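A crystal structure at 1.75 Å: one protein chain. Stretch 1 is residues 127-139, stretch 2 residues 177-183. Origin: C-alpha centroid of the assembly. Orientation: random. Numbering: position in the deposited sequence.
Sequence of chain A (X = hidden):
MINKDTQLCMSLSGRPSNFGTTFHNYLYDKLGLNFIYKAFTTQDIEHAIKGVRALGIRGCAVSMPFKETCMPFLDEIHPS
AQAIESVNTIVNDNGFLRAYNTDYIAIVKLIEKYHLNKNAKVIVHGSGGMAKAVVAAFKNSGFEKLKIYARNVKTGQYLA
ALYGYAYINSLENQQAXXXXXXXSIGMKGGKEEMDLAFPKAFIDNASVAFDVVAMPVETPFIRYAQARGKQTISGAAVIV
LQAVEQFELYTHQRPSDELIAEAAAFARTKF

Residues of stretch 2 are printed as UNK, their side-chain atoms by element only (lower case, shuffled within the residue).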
# COMPACT_ATOMS: atom_id res chain seq x y z
N SER A 127 8.93 -11.15 0.99
CA SER A 127 8.67 -11.53 -0.39
C SER A 127 7.19 -11.52 -0.70
O SER A 127 6.81 -11.90 -1.81
CB SER A 127 9.30 -12.88 -0.74
OG SER A 127 8.68 -13.92 -0.00
N GLY A 128 6.40 -11.14 0.29
CA GLY A 128 4.95 -11.21 0.22
C GLY A 128 4.37 -9.88 0.63
O GLY A 128 5.10 -8.92 0.92
N GLY A 129 3.04 -9.83 0.66
CA GLY A 129 2.32 -8.63 1.02
C GLY A 129 2.73 -7.57 0.02
O GLY A 129 2.58 -7.66 -1.19
N MET A 130 3.30 -6.52 0.58
CA MET A 130 3.57 -5.33 -0.21
C MET A 130 4.92 -5.44 -0.89
O MET A 130 5.35 -4.45 -1.46
CB MET A 130 3.58 -4.18 0.80
CG MET A 130 2.22 -3.91 1.31
SD MET A 130 1.68 -2.67 0.13
CE MET A 130 2.12 -1.32 1.07
N ALA A 131 5.61 -6.58 -0.80
CA ALA A 131 6.96 -6.69 -1.35
C ALA A 131 7.03 -6.28 -2.81
O ALA A 131 7.90 -5.51 -3.22
CB ALA A 131 7.49 -8.10 -1.20
N LYS A 132 6.12 -6.83 -3.60
CA LYS A 132 6.18 -6.56 -5.03
C LYS A 132 6.01 -5.07 -5.33
O LYS A 132 6.80 -4.49 -6.06
CB LYS A 132 5.17 -7.47 -5.74
CG LYS A 132 5.45 -7.77 -7.18
CD LYS A 132 4.37 -8.75 -7.66
CE LYS A 132 4.49 -9.05 -9.13
NZ LYS A 132 3.44 -10.06 -9.45
N ALA A 133 5.04 -4.41 -4.69
CA ALA A 133 4.80 -2.98 -4.84
C ALA A 133 6.02 -2.17 -4.41
O ALA A 133 6.44 -1.28 -5.12
CB ALA A 133 3.61 -2.54 -4.01
N VAL A 134 6.64 -2.53 -3.29
CA VAL A 134 7.86 -1.88 -2.84
C VAL A 134 9.02 -2.02 -3.85
O VAL A 134 9.64 -1.02 -4.24
CB VAL A 134 8.24 -2.39 -1.43
CG1 VAL A 134 9.66 -1.96 -1.12
CG2 VAL A 134 7.19 -1.89 -0.41
N VAL A 135 9.30 -3.26 -4.26
CA VAL A 135 10.41 -3.54 -5.16
C VAL A 135 10.21 -2.80 -6.48
O VAL A 135 11.15 -2.20 -7.03
CB VAL A 135 10.62 -5.04 -5.35
CG1 VAL A 135 11.68 -5.33 -6.41
CG2 VAL A 135 11.02 -5.65 -4.02
N ALA A 136 8.98 -2.84 -7.00
CA ALA A 136 8.70 -2.18 -8.27
C ALA A 136 8.78 -0.67 -8.19
O ALA A 136 9.21 0.00 -9.14
CB ALA A 136 7.31 -2.61 -8.77
N ALA A 137 8.33 -0.13 -7.07
CA ALA A 137 8.40 1.30 -6.85
C ALA A 137 9.84 1.79 -6.80
O ALA A 137 10.18 2.83 -7.37
CB ALA A 137 7.62 1.72 -5.61
N PHE A 138 10.70 1.03 -6.12
CA PHE A 138 12.12 1.39 -6.12
C PHE A 138 12.72 1.29 -7.51
O PHE A 138 13.46 2.17 -7.93
CB PHE A 138 12.89 0.59 -5.08
CG PHE A 138 12.81 1.18 -3.70
CD1 PHE A 138 13.60 2.25 -3.34
CD2 PHE A 138 11.93 0.66 -2.76
CE1 PHE A 138 13.54 2.81 -2.10
CE2 PHE A 138 11.88 1.19 -1.49
CZ PHE A 138 12.67 2.27 -1.16
N LYS A 139 12.36 0.25 -8.26
CA LYS A 139 12.97 0.00 -9.56
C LYS A 139 12.56 1.13 -10.47
O LYS A 139 13.40 1.70 -11.19
CB LYS A 139 12.47 -1.32 -10.13
CG LYS A 139 13.04 -1.70 -11.51
CD LYS A 139 14.49 -2.10 -11.35
CE LYS A 139 15.12 -2.49 -12.70
NZ LYS A 139 14.35 -1.85 -13.80
N UNK A 177 21.87 1.18 3.08
CA UNK A 177 21.47 2.50 3.55
C UNK A 177 20.00 2.63 3.89
O UNK A 177 19.62 3.43 4.75
c UNK A 177 23.25 3.41 2.05
o UNK A 177 24.06 3.60 2.97
o UNK A 177 23.64 3.11 0.90
c UNK A 177 21.80 3.49 2.44
N UNK A 178 19.18 1.88 3.18
CA UNK A 178 17.73 1.91 3.29
C UNK A 178 17.26 0.49 3.60
O UNK A 178 17.43 -0.43 2.79
c UNK A 178 15.56 2.45 2.12
c UNK A 178 17.06 2.46 2.01
c UNK A 178 17.12 4.44 0.35
c UNK A 178 17.53 3.89 1.73
N UNK A 179 16.65 0.33 4.77
CA UNK A 179 16.08 -0.95 5.19
C UNK A 179 14.56 -0.90 5.13
O UNK A 179 13.95 -0.01 5.72
c UNK A 179 18.28 -1.43 8.30
c UNK A 179 18.01 -1.13 6.83
c UNK A 179 18.79 -2.11 5.98
c UNK A 179 16.50 -1.28 6.61
N UNK A 180 13.97 -1.82 4.38
CA UNK A 180 12.52 -1.83 4.24
C UNK A 180 11.99 -3.16 4.77
O UNK A 180 12.40 -4.24 4.33
c UNK A 180 10.56 -1.43 2.71
c UNK A 180 12.80 -0.59 2.03
c UNK A 180 12.04 -1.67 2.77
N UNK A 181 11.02 -3.10 5.67
CA UNK A 181 10.37 -4.30 6.17
C UNK A 181 9.01 -4.45 5.49
O UNK A 181 8.16 -3.55 5.57
o UNK A 181 9.78 -6.62 7.83
n UNK A 181 8.29 -5.31 8.87
c UNK A 181 10.14 -4.27 7.67
c UNK A 181 9.37 -5.50 8.14
N UNK A 182 8.84 -5.59 4.82
CA UNK A 182 7.58 -6.02 4.24
C UNK A 182 7.15 -7.41 4.74
O UNK A 182 6.35 -8.11 4.12
c UNK A 182 8.60 -6.95 2.07
c UNK A 182 7.77 -4.58 2.18
c UNK A 182 7.58 -5.99 2.69
N UNK A 183 7.65 -7.79 5.91
CA UNK A 183 7.21 -9.01 6.58
C UNK A 183 6.13 -8.67 7.60
O UNK A 183 5.87 -7.49 7.89
c UNK A 183 8.35 -9.71 7.37
o UNK A 183 8.79 -8.89 8.46
c UNK A 183 9.61 -10.02 6.58
O HOH W 1 6.54 -10.78 3.20
O HOH W 2 4.01 -6.51 3.35

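Position 177 carries four side-chain atoms: two carbons in line, the second bearing two oxygens. It stands clear of stretch 1, before the strand begins. A carboxylate on so short a stem is aspartate, D177, and one of its oxygens is hydrogen-bonded elsewhere in the structure.

Position 178 opens the strand with four carbons, forked at the first, one arm two carbons long. Its CA-to-CB bond points toward the helix, and a carbon of the fork lies near the ring of F138. That is isoleucine, I178; its CG2 lies 4.4 Å from CZ of F138, an oblique approach.

At position 179 there are again four carbons, but the fork comes at the second: leucine, L179. The alternation of a strand turns it out of reach of stretch 1.

Position 180 shows three carbons, one carrying the other two; it points toward the helix and packs against V134 and F138, one helical turn apart. This is valine, V180, its CG1 4.0 Å from CG1 of V134 and its CG2 4.1 Å from CE2 of F138.

Position 181 has two carbons, the second bearing one oxygen and one nitrogen, and is out of reach of stretch 1. The amide makes it asparagine, N181. Its OD1 accepts a hydrogen bond from the backbone N of position 183, 3.1 Å away, so a buried polar group is satisfied locally.

Position 182, just past the strand, is another three-carbon fork pointing toward stretch 1, its carbons against A131 and V134: valine, V182. Its CG2 comes within 3.6 Å of CB of A131, its CG1 within 3.8 Å of CG2 of V134. With 93 Å² covered, it gives the largest share of the contact.

Position 183 has one carbon carrying an oxygen and a carbon, and points away. It is threonine, T183, whose OG1 donates to OD1 of N181 at 2.6 Å.

The rule is periodicity matched to periodicity. Every second residue, I178, V180 and V182, faces a helix that offers A131, V134 and F138, and the nearly antiparallel run (154°) pairs the helix start with the strand's far end. Small alanine sits where the backbones come close, CA of A131 to CA of V182 being 5.7 Å; the ring of F138 reaches the other end. No direct hydrogen bond crosses. Instead, V182 O accepts from two waters, at 2.8 Å from water 1 and 2.9 Å from water 2, which in turn accept from G128 N and M130 N, each 2.9 Å from its water.

Stretch 2, residues 177-183: DILVNVT
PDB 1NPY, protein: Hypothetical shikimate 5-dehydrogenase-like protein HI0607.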